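Local coordinates for protein AgaA (Rhizobium radiobacter, PDB 6HLX) that binds the opine agropinic acid as the periplasmic solute-binding protein of an ABC transporter, serving its import into the bacterium, at residues I261-F275 against F334-L346. Numbering follows the deposited sequence.
Sequences IAYAVDRSAIINTAF and FQQNTAIAIQSEL. With ZN (zinc ion), chain O; G9Z (agropinic acid), chain E.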
ATOM      1  N   ILE A 261     -23.512  -0.004   9.165  1.00 25.15           N
ATOM      2  CA  ILE A 261     -22.243   0.455   9.749  1.00 24.72           C
ATOM      3  C   ILE A 261     -21.800   1.799   9.134  1.00 28.21           C
ATOM      4  O   ILE A 261     -21.406   2.694   9.878  1.00 28.41           O
ATOM      5  CB  ILE A 261     -21.187  -0.650   9.659  1.00 26.42           C
ATOM      6  CG1 ILE A 261     -21.584  -1.790  10.629  1.00 26.56           C
ATOM      7  CG2 ILE A 261     -19.798  -0.096   9.997  1.00 26.89           C
ATOM      8  CD1 ILE A 261     -20.817  -3.067  10.452  1.00 30.32           C
ATOM      9  N   ALA A 262     -21.936   1.951   7.799  1.00 25.27           N
ATOM     10  CA  ALA A 262     -21.618   3.211   7.103  1.00 25.01           C
ATOM     11  C   ALA A 262     -22.519   4.367   7.612  1.00 30.07           C
ATOM     12  O   ALA A 262     -22.049   5.498   7.715  1.00 30.20           O
ATOM     13  CB  ALA A 262     -21.791   3.037   5.606  1.00 25.70           C
ATOM     14  N   TYR A 263     -23.795   4.078   7.961  1.00 25.57           N
ATOM     15  CA  TYR A 263     -24.719   5.113   8.474  1.00 25.98           C
ATOM     16  C   TYR A 263     -24.518   5.394   9.970  1.00 31.74           C
ATOM     17  O   TYR A 263     -24.890   6.477  10.451  1.00 32.11           O
ATOM     18  CB  TYR A 263     -26.200   4.693   8.233  1.00 26.65           C
ATOM     19  CG  TYR A 263     -26.692   4.934   6.819  1.00 28.10           C
ATOM     20  CD1 TYR A 263     -26.968   6.223   6.364  1.00 29.55           C
ATOM     21  CD2 TYR A 263     -26.923   3.872   5.950  1.00 29.20           C
ATOM     22  CE1 TYR A 263     -27.447   6.447   5.073  1.00 30.29           C
ATOM     23  CE2 TYR A 263     -27.407   4.085   4.654  1.00 29.91           C
ATOM     24  CZ  TYR A 263     -27.658   5.377   4.219  1.00 35.74           C
ATOM     25  OH  TYR A 263     -28.110   5.606   2.946  1.00 37.23           O
ATOM     26  N   ALA A 264     -24.019   4.400  10.729  1.00 28.82           N
ATOM     27  CA  ALA A 264     -23.892   4.504  12.186  1.00 30.19           C
ATOM     28  C   ALA A 264     -22.635   5.184  12.689  1.00 34.02           C
ATOM     29  O   ALA A 264     -22.614   5.650  13.831  1.00 34.36           O
ATOM     30  CB  ALA A 264     -23.993   3.123  12.822  1.00 31.21           C
ATOM     31  N   VAL A 265     -21.559   5.164  11.903  1.00 28.60           N
ATOM     32  CA  VAL A 265     -20.297   5.708  12.399  1.00 28.47           C
ATOM     33  C   VAL A 265     -20.162   7.187  12.096  1.00 33.12           C
ATOM     34  O   VAL A 265     -20.053   7.560  10.933  1.00 35.38           O
ATOM     35  CB  VAL A 265     -19.074   4.886  11.919  1.00 31.04           C
ATOM     36  CG1 VAL A 265     -17.767   5.467  12.479  1.00 31.03           C
ATOM     37  CG2 VAL A 265     -19.204   3.417  12.310  1.00 30.76           C
ATOM     38  N   ASP A 266     -20.142   8.032  13.149  1.00 28.81           N
ATOM     39  CA  ASP A 266     -19.940   9.452  12.959  1.00 27.25           C
ATOM     40  C   ASP A 266     -18.479   9.675  12.544  1.00 30.57           C
ATOM     41  O   ASP A 266     -17.551   9.283  13.261  1.00 29.40           O
ATOM     42  CB  ASP A 266     -20.236  10.261  14.216  1.00 28.89           C
ATOM     43  CG  ASP A 266     -20.288  11.717  13.855  1.00 34.28           C
ATOM     44  OD1 ASP A 266     -21.387  12.196  13.457  1.00 34.44           O
ATOM     45  OD2 ASP A 266     -19.228  12.375  13.910  1.00 31.60           O
ATOM     46  N   ARG A 267     -18.288  10.290  11.384  1.00 26.22           N
ATOM     47  CA  ARG A 267     -16.941  10.475  10.839  1.00 25.22           C
ATOM     48  C   ARG A 267     -16.125  11.526  11.581  1.00 29.29           C
ATOM     49  O   ARG A 267     -14.897  11.378  11.681  1.00 29.50           O
ATOM     50  CB  ARG A 267     -17.015  10.730   9.343  1.00 27.55           C
ATOM     51  CG  ARG A 267     -17.426   9.448   8.635  1.00 32.16           C
ATOM     52  CD  ARG A 267     -18.325   9.718   7.492  1.00 37.59           C
ATOM     53  NE  ARG A 267     -18.616   8.499   6.734  1.00 35.89           N
ATOM     54  CZ  ARG A 267     -19.688   7.731   6.904  1.00 49.50           C
ATOM     55  NH1 ARG A 267     -20.552   7.990   7.874  1.00 36.40           N
ATOM     56  NH2 ARG A 267     -19.877   6.672   6.133  1.00 46.00           N
ATOM     57  N   SER A 268     -16.790  12.540  12.169  1.00 26.36           N
ATOM     58  CA  SER A 268     -16.065  13.530  12.973  1.00 26.75           C
ATOM     59  C   SER A 268     -15.523  12.907  14.249  1.00 29.96           C
ATOM     60  O   SER A 268     -14.519  13.382  14.750  1.00 28.66           O
ATOM     61  CB  SER A 268     -16.953  14.725  13.308  1.00 30.35           C
ATOM     62  OG  SER A 268     -17.347  15.375  12.113  1.00 41.01           O
ATOM     63  N   ALA A 269     -16.181  11.849  14.791  1.00 28.64           N
ATOM     64  CA  ALA A 269     -15.689  11.174  16.001  1.00 28.30           C
ATOM     65  C   ALA A 269     -14.333  10.550  15.701  1.00 30.80           C
ATOM     66  O   ALA A 269     -13.426  10.658  16.518  1.00 29.73           O
ATOM     67  CB  ALA A 269     -16.672  10.106  16.472  1.00 29.54           C
ATOM     68  N   ILE A 270     -14.166   9.959  14.505  1.00 26.04           N
ATOM     69  CA  ILE A 270     -12.867   9.383  14.122  1.00 24.54           C
ATOM     70  C   ILE A 270     -11.822  10.494  13.918  1.00 27.60           C
ATOM     71  O   ILE A 270     -10.741  10.426  14.500  1.00 27.48           O
ATOM     72  CB  ILE A 270     -12.979   8.445  12.889  1.00 26.80           C
ATOM     73  CG1 ILE A 270     -13.848   7.203  13.228  1.00 27.48           C
ATOM     74  CG2 ILE A 270     -11.561   8.028  12.413  1.00 26.55           C
ATOM     75  CD1 ILE A 270     -14.239   6.382  12.031  1.00 26.30           C
ATOM     76  N   ILE A 271     -12.150  11.512  13.104  1.00 25.60           N
ATOM     77  CA  ILE A 271     -11.230  12.625  12.804  1.00 25.39           C
ATOM     78  C   ILE A 271     -10.749  13.317  14.088  1.00 28.68           C
ATOM     79  O   ILE A 271      -9.544  13.526  14.250  1.00 27.86           O
ATOM     80  CB  ILE A 271     -11.871  13.620  11.790  1.00 28.19           C
ATOM     81  CG1 ILE A 271     -12.108  12.934  10.420  1.00 27.51           C
ATOM     82  CG2 ILE A 271     -11.032  14.911  11.642  1.00 29.62           C
ATOM     83  CD1 ILE A 271     -13.101  13.649   9.498  1.00 30.96           C
ATOM     84  N   ASN A 272     -11.689  13.667  14.989  1.00 25.89           N
ATOM     85  CA  ASN A 272     -11.374  14.403  16.214  1.00 26.11           C
ATOM     86  C   ASN A 272     -10.684  13.582  17.294  1.00 32.45           C
ATOM     87  O   ASN A 272      -9.864  14.143  18.017  1.00 34.53           O
ATOM     88  CB  ASN A 272     -12.631  15.106  16.786  1.00 27.20           C
ATOM     89  CG  ASN A 272     -13.167  16.165  15.846  1.00 41.27           C
ATOM     90  OD1 ASN A 272     -12.425  16.748  15.052  1.00 31.53           O
ATOM     91  ND2 ASN A 272     -14.470  16.436  15.896  1.00 36.95           N
ATOM     92  N   THR A 273     -11.024  12.288  17.441  1.00 26.71           N
ATOM     93  CA  THR A 273     -10.435  11.479  18.520  1.00 25.99           C
ATOM     94  C   THR A 273      -9.219  10.652  18.098  1.00 29.37           C
ATOM     95  O   THR A 273      -8.482  10.224  18.974  1.00 29.93           O
ATOM     96  CB  THR A 273     -11.477  10.575  19.215  1.00 29.45           C
ATOM     97  OG1 THR A 273     -11.835   9.501  18.346  1.00 29.19           O
ATOM     98  CG2 THR A 273     -12.726  11.339  19.705  1.00 27.63           C
ATOM     99  N   ALA A 274      -9.032  10.395  16.792  1.00 24.66           N
ATOM    100  CA  ALA A 274      -7.906   9.587  16.311  1.00 24.19           C
ATOM    101  C   ALA A 274      -6.882  10.388  15.522  1.00 26.48           C
ATOM    102  O   ALA A 274      -5.752   9.923  15.357  1.00 26.56           O
ATOM    103  CB  ALA A 274      -8.425   8.437  15.455  1.00 24.51           C
ATOM    104  N   PHE A 275      -7.297  11.531  14.940  1.00 23.88           N
ATOM    105  CA  PHE A 275      -6.417  12.316  14.065  1.00 23.13           C
ATOM    106  C   PHE A 275      -6.278  13.797  14.458  1.00 27.13           C
ATOM    107  O   PHE A 275      -5.895  14.626  13.615  1.00 26.18           O
ATOM    108  CB  PHE A 275      -6.877  12.181  12.601  1.00 22.89           C
ATOM    109  CG  PHE A 275      -6.776  10.769  12.078  1.00 23.81           C
ATOM    110  CD1 PHE A 275      -7.837   9.878  12.227  1.00 24.75           C
ATOM    111  CD2 PHE A 275      -5.609  10.316  11.468  1.00 24.50           C
ATOM    112  CE1 PHE A 275      -7.733   8.561  11.756  1.00 24.85           C
ATOM    113  CE2 PHE A 275      -5.521   9.014  10.968  1.00 25.08           C
ATOM    114  CZ  PHE A 275      -6.582   8.145  11.126  1.00 22.99           C
ATOM    115  N   PHE A 334      -3.393   6.032  15.772  1.00 20.14           N
ATOM    116  CA  PHE A 334      -4.619   6.346  14.995  1.00 19.69           C
ATOM    117  C   PHE A 334      -5.465   5.102  14.707  1.00 22.16           C
ATOM    118  O   PHE A 334      -6.678   5.213  14.616  1.00 22.10           O
ATOM    119  CB  PHE A 334      -4.301   7.136  13.721  1.00 21.28           C
ATOM    120  CG  PHE A 334      -3.551   6.366  12.655  1.00 22.01           C
ATOM    121  CD1 PHE A 334      -4.234   5.581  11.731  1.00 23.69           C
ATOM    122  CD2 PHE A 334      -2.157   6.428  12.575  1.00 23.97           C
ATOM    123  CE1 PHE A 334      -3.537   4.852  10.756  1.00 23.71           C
ATOM    124  CE2 PHE A 334      -1.464   5.714  11.586  1.00 25.62           C
ATOM    125  CZ  PHE A 334      -2.159   4.941  10.681  1.00 23.79           C
ATOM    126  N   GLN A 335      -4.832   3.927  14.546  1.00 20.40           N
ATOM    127  CA  GLN A 335      -5.567   2.679  14.284  1.00 20.59           C
ATOM    128  C   GLN A 335      -6.329   2.264  15.549  1.00 22.30           C
ATOM    129  O   GLN A 335      -7.538   1.962  15.503  1.00 21.00           O
ATOM    130  CB  GLN A 335      -4.583   1.577  13.877  1.00 21.03           C
ATOM    131  CG  GLN A 335      -4.003   1.731  12.474  1.00 24.80           C
ATOM    132  CD  GLN A 335      -4.507   0.656  11.540  1.00 23.48           C
ATOM    133  OE1 GLN A 335      -5.115  -0.338  11.942  1.00 22.77           O
ATOM    134  NE2 GLN A 335      -4.245   0.841  10.263  1.00 21.03           N
ATOM    135  N   GLN A 336      -5.622   2.292  16.707  1.00 20.91           N
ATOM    136  CA  GLN A 336      -6.284   1.965  17.976  1.00 21.33           C
ATOM    137  C   GLN A 336      -7.452   2.920  18.254  1.00 24.66           C
ATOM    138  O   GLN A 336      -8.543   2.465  18.602  1.00 26.05           O
ATOM    139  CB  GLN A 336      -5.285   2.022  19.134  1.00 22.66           C
ATOM    140  CG  GLN A 336      -5.993   1.927  20.495  1.00 26.20           C
ATOM    141  CD  GLN A 336      -5.008   1.715  21.597  1.00 36.90           C
ATOM    142  OE1 GLN A 336      -4.224   0.788  21.557  1.00 28.41           O
ATOM    143  NE2 GLN A 336      -5.038   2.567  22.599  1.00 38.13           N
ATOM    144  N   ASN A 337      -7.236   4.237  18.099  1.00 22.19           N
ATOM    145  CA  ASN A 337      -8.292   5.218  18.396  1.00 22.42           C
ATOM    146  C   ASN A 337      -9.434   5.162  17.394  1.00 24.76           C
ATOM    147  O   ASN A 337     -10.599   5.355  17.787  1.00 23.54           O
ATOM    148  CB  ASN A 337      -7.706   6.621  18.551  1.00 22.89           C
ATOM    149  CG  ASN A 337      -6.912   6.738  19.826  1.00 31.47           C
ATOM    150  OD1 ASN A 337      -7.292   6.204  20.876  1.00 29.52           O
ATOM    151  ND2 ASN A 337      -5.794   7.423  19.761  1.00 28.45           N
ATOM    152  N   THR A 338      -9.128   4.818  16.116  1.00 20.79           N
ATOM    153  CA  THR A 338     -10.212   4.635  15.130  1.00 20.60           C
ATOM    154  C   THR A 338     -11.046   3.438  15.593  1.00 23.56           C
ATOM    155  O   THR A 338     -12.281   3.496  15.560  1.00 24.51           O
ATOM    156  CB  THR A 338      -9.640   4.421  13.710  1.00 23.39           C
ATOM    157  OG1 THR A 338      -9.026   5.646  13.273  1.00 22.66           O
ATOM    158  CG2 THR A 338     -10.734   3.975  12.688  1.00 20.76           C
ATOM    159  N   ALA A 339     -10.377   2.352  16.020  1.00 19.63           N
ATOM    160  CA  ALA A 339     -11.082   1.144  16.491  1.00 21.61           C
ATOM    161  C   ALA A 339     -11.973   1.429  17.706  1.00 25.36           C
ATOM    162  O   ALA A 339     -13.126   0.968  17.747  1.00 23.78           O
ATOM    163  CB  ALA A 339     -10.089   0.027  16.801  1.00 22.69           C
ATOM    164  N   ILE A 340     -11.459   2.216  18.675  1.00 23.03           N
ATOM    165  CA  ILE A 340     -12.212   2.609  19.877  1.00 22.54           C
ATOM    166  C   ILE A 340     -13.461   3.420  19.482  1.00 27.43           C
ATOM    167  O   ILE A 340     -14.558   3.138  19.978  1.00 27.87           O
ATOM    168  CB  ILE A 340     -11.304   3.373  20.878  1.00 24.96           C
ATOM    169  CG1 ILE A 340     -10.286   2.400  21.527  1.00 25.16           C
ATOM    170  CG2 ILE A 340     -12.135   4.130  21.941  1.00 25.90           C
ATOM    171  CD1 ILE A 340      -9.107   3.090  22.277  1.00 26.73           C
ATOM    172  N   ALA A 341     -13.298   4.375  18.551  1.00 25.09           N
ATOM    173  CA  ALA A 341     -14.428   5.188  18.075  1.00 26.31           C
ATOM    174  C   ALA A 341     -15.482   4.309  17.395  1.00 29.12           C
ATOM    175  O   ALA A 341     -16.674   4.453  17.690  1.00 28.80           O
ATOM    176  CB  ALA A 341     -13.933   6.268  17.122  1.00 26.74           C
ATOM    177  N   ILE A 342     -15.046   3.350  16.543  1.00 23.89           N
ATOM    178  CA  ILE A 342     -15.978   2.434  15.864  1.00 23.56           C
ATOM    179  C   ILE A 342     -16.762   1.602  16.891  1.00 27.05           C
ATOM    180  O   ILE A 342     -17.980   1.463  16.772  1.00 26.86           O
ATOM    181  CB  ILE A 342     -15.241   1.568  14.800  1.00 25.70           C
ATOM    182  CG1 ILE A 342     -14.781   2.476  13.630  1.00 24.84           C
ATOM    183  CG2 ILE A 342     -16.139   0.394  14.285  1.00 27.17           C
ATOM    184  CD1 ILE A 342     -13.789   1.849  12.668  1.00 26.32           C
ATOM    185  N   GLN A 343     -16.059   1.099  17.923  1.00 23.63           N
ATOM    186  CA  GLN A 343     -16.656   0.301  18.990  1.00 24.32           C
ATOM    187  C   GLN A 343     -17.760   1.087  19.697  1.00 29.58           C
ATOM    188  O   GLN A 343     -18.847   0.549  19.894  1.00 29.87           O
ATOM    189  CB  GLN A 343     -15.567  -0.110  19.994  1.00 25.25           C
ATOM    190  CG  GLN A 343     -16.091  -0.906  21.188  1.00 27.16           C
ATOM    191  CD  GLN A 343     -15.002  -1.119  22.196  1.00 33.70           C
ATOM    192  OE1 GLN A 343     -14.336  -0.172  22.640  1.00 30.86           O
ATOM    193  NE2 GLN A 343     -14.802  -2.366  22.578  1.00 30.13           N
ATOM    194  N   SER A 344     -17.483   2.347  20.085  1.00 27.42           N
ATOM    195  CA  SER A 344     -18.484   3.154  20.791  1.00 29.50           C
ATOM    196  C   SER A 344     -19.643   3.561  19.882  1.00 34.10           C
ATOM    197  O   SER A 344     -20.794   3.526  20.318  1.00 34.28           O
ATOM    198  CB  SER A 344     -17.851   4.349  21.494  1.00 33.12           C
ATOM    199  OG  SER A 344     -17.082   5.121  20.595  1.00 43.25           O
ATOM    200  N   GLU A 345     -19.349   3.869  18.602  1.00 29.04           N
ATOM    201  CA  GLU A 345     -20.400   4.222  17.635  1.00 29.18           C
ATOM    202  C   GLU A 345     -21.352   3.060  17.365  1.00 32.17           C
ATOM    203  O   GLU A 345     -22.564   3.265  17.316  1.00 33.34           O
ATOM    204  CB  GLU A 345     -19.798   4.718  16.307  1.00 29.69           C
ATOM    205  CG  GLU A 345     -19.104   6.070  16.388  1.00 33.30           C
ATOM    206  CD  GLU A 345     -20.041   7.203  16.740  1.00 47.63           C
ATOM    207  OE1 GLU A 345     -20.063   7.613  17.923  1.00 45.78           O
ATOM    208  OE2 GLU A 345     -20.787   7.651  15.842  1.00 36.46           O
ATOM    209  N   LEU A 346     -20.816   1.845  17.190  1.00 27.49           N
ATOM    210  CA  LEU A 346     -21.639   0.679  16.861  1.00 27.21           C
ATOM    211  C   LEU A 346     -22.430   0.137  18.040  1.00 32.53           C
ATOM    212  O   LEU A 346     -23.492  -0.454  17.826  1.00 31.91           O
ATOM    213  CB  LEU A 346     -20.823  -0.419  16.184  1.00 25.92           C
ATOM    214  CG  LEU A 346     -20.215  -0.050  14.813  1.00 28.03           C
ATOM    215  CD1 LEU A 346     -19.578  -1.274  14.173  1.00 27.83           C
ATOM    216  CD2 LEU A 346     -21.267   0.584  13.854  1.00 28.34           C
TER
HETATM  217 ZN    ZN O 614     -21.121  13.973  12.840  1.00 39.83          ZN
HETATM  218  OAM G9Z E 604       1.815  -0.515   7.024  1.00 19.83           O
HETATM  219  CAB G9Z E 604       0.941   0.074   7.675  1.00 20.73           C
HETATM  220  CAC G9Z E 604       1.094   0.397   9.039  1.00 21.35           C
HETATM  221  CB  G9Z E 604      -0.213   1.140   9.455  1.00 20.86           C
HETATM  222  CA  G9Z E 604      -1.136   1.018   8.255  1.00 19.50           C
HETATM  223  C   G9Z E 604      -1.657   2.295   7.873  1.00 21.29           C
HETATM  224  O   G9Z E 604      -0.968   3.030   7.114  1.00 20.70           O
HETATM  225  N   G9Z E 604      -0.289   0.358   7.208  1.00 18.24           N
HETATM  226  CAG G9Z E 604      -0.723   0.145   5.774  1.00 18.29           C
HETATM  227  CAH G9Z E 604      -1.626  -1.085   5.669  1.00 20.27           C
HETATM  228  OAP G9Z E 604      -2.801  -0.800   6.426  1.00 20.84           O
HETATM  229  CAI G9Z E 604      -2.009  -1.416   4.223  1.00 20.24           C
HETATM  230  OAQ G9Z E 604      -0.835  -1.281   3.382  1.00 19.16           O
HETATM  231  CAJ G9Z E 604      -2.512  -2.892   4.081  1.00 19.85           C
HETATM  232  OAR G9Z E 604      -2.852  -3.153   2.707  1.00 20.34           O
HETATM  233  CAK G9Z E 604      -3.674  -3.316   5.012  1.00 19.14           C
HETATM  234  OAT G9Z E 604      -3.826  -4.748   4.969  1.00 20.09           O
HETATM  235  CAL G9Z E 604      -4.990  -2.594   4.687  1.00 19.08           C
HETATM  236  OAS G9Z E 604      -5.992  -2.930   5.671  1.00 20.39           O
HETATM  237  OXT G9Z E 604      -2.774   2.642   8.346  1.00 20.87           O
HETATM  238  O   HOH W   1     -23.902   5.240  16.137  1.00 32.72           O
HETATM  239  O   HOH W   2     -20.186  15.193  14.043  1.00 35.39           O
HETATM  240  O   HOH W   3     -11.451   7.204  19.690  1.00 28.60           O
HETATM  241  O   HOH W   4      -4.455   8.663  17.576  1.00 26.53           O
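F334 CB sits over one face of the F275 ring, a CH-pi contact 3.9 Å from the ring centroid, while CG2 of I270 abuts the same ring at its edge. The two rings themselves meet obliquely, their planes 37° apart. With CG of F334 wedged between its own backbone N and carbonyl carbon (chi1 69°), its ring is swung past F275 so that the far edge, at CZ, comes 3.3 Å from OXT of agropinic acid. Q335 NE2 donates a hydrogen bond to the same OXT, whereas R452 touches F334 and also bonds the ligand.

A274 CB packs on N337 CB, and I270 CG1 on A341 CB at 4.0 Å. T338 OG1 turns back to F334 O, so its hydroxyl is satisfied within its own helix even though it faces I270 and F275.

At the other end the chain turns between two helices, and E345 bends at chi2 to accept from D266 N through OE2 (2.8 Å), on the anti side, somewhat out of the carboxylate plane; OE1 forms a salt bridge with K348. D266 caps helix 267-274 through OD2 and binds zinc through OD1 (1.9 Å). Water joins A264 O to E345 O, and L346 CD2 packs against V265 CG2 (3.8 Å), A264 CB and I261 CG1.

Crossing at 144°, the helices bring their axes to 8.8 Å where alanines A274 and A341 face the partner and larger side chains flank them, beside a mixed sheet in one lobe of a family 5 solute-binding protein, where helix 333-347 presents its N-terminal end to the opine pocket.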